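Local coordinates for Boca/mesd chaperone for ywtd beta-propeller-egf protein 1 (Caenorhabditis elegans, PDB 3OFG), which probably acts in the endoplasmic reticulum as a chaperone for the maturation of YWTD beta-propeller domains of LDL-receptor-type proteins, at residues Leu50-Phe53 / Arg59-Phe62. Residues are numbered along the deposited sequence; the frame is centred on the assembly and turned at random.
Sequences LQVF and RAIF
L50 has CG between its backbone N and carbonyl carbon (chi1 62°), and F62 has CG anti to its carbonyl carbon (chi1 -76°). These two torsions bring the leucine methyls and the phenylalanine ring together on the helix-covered face of the beta hairpin formed by strands 50-56 and 59-64. The hairpin belongs to the four-stranded antiparallel sheet of this structured domain, with helix 29-45 packed on one face. L50 CD1 makes a CH-pi contact over one face of the F62 ring, 4.0 Å from its centroid. L50 CD2 comes down on the same side of the ring, nearest F62 CD2 at 3.7 Å. V52 and F62 form a non-hydrogen-bonded pair. Their side chains run alongside each other, with V52 CG2 3.7 Å from F62 CE1. An alanine in place of F62 would probably open a gap beside L50 and V52 and leave L50 CD1 without the ring face it lies over. On the helix side, L50 also touches L43, and V52 touches T36 and Q40. F53 and I61 occupy the other face of the sheet, where the F53 ring meets F14 of the second subunit. The side-chain amide of Q51 reaches that subunit too, bonding to the backbone of its G90 and S92. F53 and I61 are a hydrogen-bonded pair, joined by two nearly straight backbone bonds. F53 N gives its hydrogen to I61 O at 2.9 Å, and I61 N gives its own to F53 O at 2.8 Å. I61 O also receives a CA-H...O contact from V52 CA, at 3.3 Å.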
loop_
_atom_site.group_PDB
_atom_site.type_symbol
_atom_site.label_atom_id
_atom_site.label_comp_id
_atom_site.label_asym_id
_atom_site.label_seq_id
_atom_site.Cartn_x
_atom_site.Cartn_y
_atom_site.Cartn_z
ATOM N N LEU A 50 8.791 9.601 4.434
ATOM C CA LEU A 50 7.927 8.540 3.950
ATOM C C LEU A 50 7.482 7.688 5.124
ATOM O O LEU A 50 8.112 7.680 6.171
ATOM C CB LEU A 50 8.624 7.692 2.879
ATOM C CG LEU A 50 9.859 6.984 3.389
ATOM C CD1 LEU A 50 9.510 5.582 3.892
ATOM C CD2 LEU A 50 10.964 6.885 2.341
ATOM N N GLN A 51 6.394 6.958 4.914
ATOM C CA GLN A 51 5.849 5.992 5.866
ATOM C C GLN A 51 6.023 4.597 5.272
ATOM O O GLN A 51 5.762 4.402 4.080
ATOM C CB GLN A 51 4.363 6.309 6.119
ATOM C CG GLN A 51 3.681 5.402 7.127
ATOM C CD GLN A 51 2.299 5.899 7.516
ATOM O OE1 GLN A 51 1.750 6.771 6.882
ATOM N NE2 GLN A 51 1.750 5.331 8.570
ATOM N N VAL A 52 6.451 3.632 6.068
ATOM C CA VAL A 52 6.675 2.270 5.607
ATOM C C VAL A 52 5.597 1.320 6.096
ATOM O O VAL A 52 5.226 1.332 7.267
ATOM C CB VAL A 52 8.004 1.722 6.159
ATOM C CG1 VAL A 52 8.272 0.309 5.671
ATOM C CG2 VAL A 52 9.164 2.630 5.772
ATOM N N PHE A 53 5.114 0.479 5.193
ATOM C CA PHE A 53 4.224 -0.618 5.532
ATOM C C PHE A 53 4.845 -1.888 4.963
ATOM O O PHE A 53 4.971 -2.011 3.759
ATOM C CB PHE A 53 2.814 -0.415 4.942
ATOM C CG PHE A 53 2.147 0.866 5.365
ATOM C CD1 PHE A 53 1.359 0.908 6.493
ATOM C CD2 PHE A 53 2.321 2.009 4.634
ATOM C CE1 PHE A 53 0.749 2.111 6.882
ATOM C CE2 PHE A 53 1.716 3.189 5.016
ATOM C CZ PHE A 53 0.932 3.223 6.129
ATOM N N ARG A 59 8.466 -7.688 0.926
ATOM C CA ARG A 59 8.016 -6.549 0.141
ATOM C C ARG A 59 7.404 -5.508 1.045
ATOM O O ARG A 59 6.673 -5.831 1.987
ATOM C CB ARG A 59 7.005 -6.975 -0.919
ATOM C CG ARG A 59 6.710 -5.897 -1.973
ATOM C CD ARG A 59 5.922 -6.429 -3.174
ATOM N NE ARG A 59 4.687 -7.067 -2.752
ATOM C CZ ARG A 59 3.460 -6.712 -3.127
ATOM N NH1 ARG A 59 3.270 -5.736 -3.989
ATOM N NH2 ARG A 59 2.428 -7.371 -2.632
ATOM N N ALA A 60 7.730 -4.252 0.783
ATOM C CA ALA A 60 7.196 -3.135 1.548
ATOM C C ALA A 60 6.680 -2.030 0.645
ATOM O O ALA A 60 7.074 -1.903 -0.505
ATOM C CB ALA A 60 8.258 -2.600 2.493
ATOM N N ILE A 61 5.810 -1.206 1.203
ATOM C CA ILE A 61 5.357 0.014 0.561
ATOM C C ILE A 61 6.013 1.184 1.273
ATOM O O ILE A 61 6.036 1.238 2.508
ATOM C CB ILE A 61 3.817 0.176 0.677
ATOM C CG1 ILE A 61 3.134 -0.939 -0.076
ATOM C CG2 ILE A 61 3.360 1.576 0.181
ATOM C CD1 ILE A 61 1.611 -0.933 0.137
ATOM N N PHE A 62 6.546 2.121 0.505
ATOM C CA PHE A 62 6.974 3.433 0.991
ATOM C C PHE A 62 5.962 4.453 0.459
ATOM O O PHE A 62 5.837 4.613 -0.769
ATOM C CB PHE A 62 8.362 3.804 0.456
ATOM C CG PHE A 62 9.510 3.091 1.118
ATOM C CD1 PHE A 62 9.331 2.002 1.964
ATOM C CD2 PHE A 62 10.789 3.532 0.884
ATOM C CE1 PHE A 62 10.430 1.375 2.541
ATOM C CE2 PHE A 62 11.881 2.913 1.472
ATOM C CZ PHE A 62 11.702 1.851 2.293
#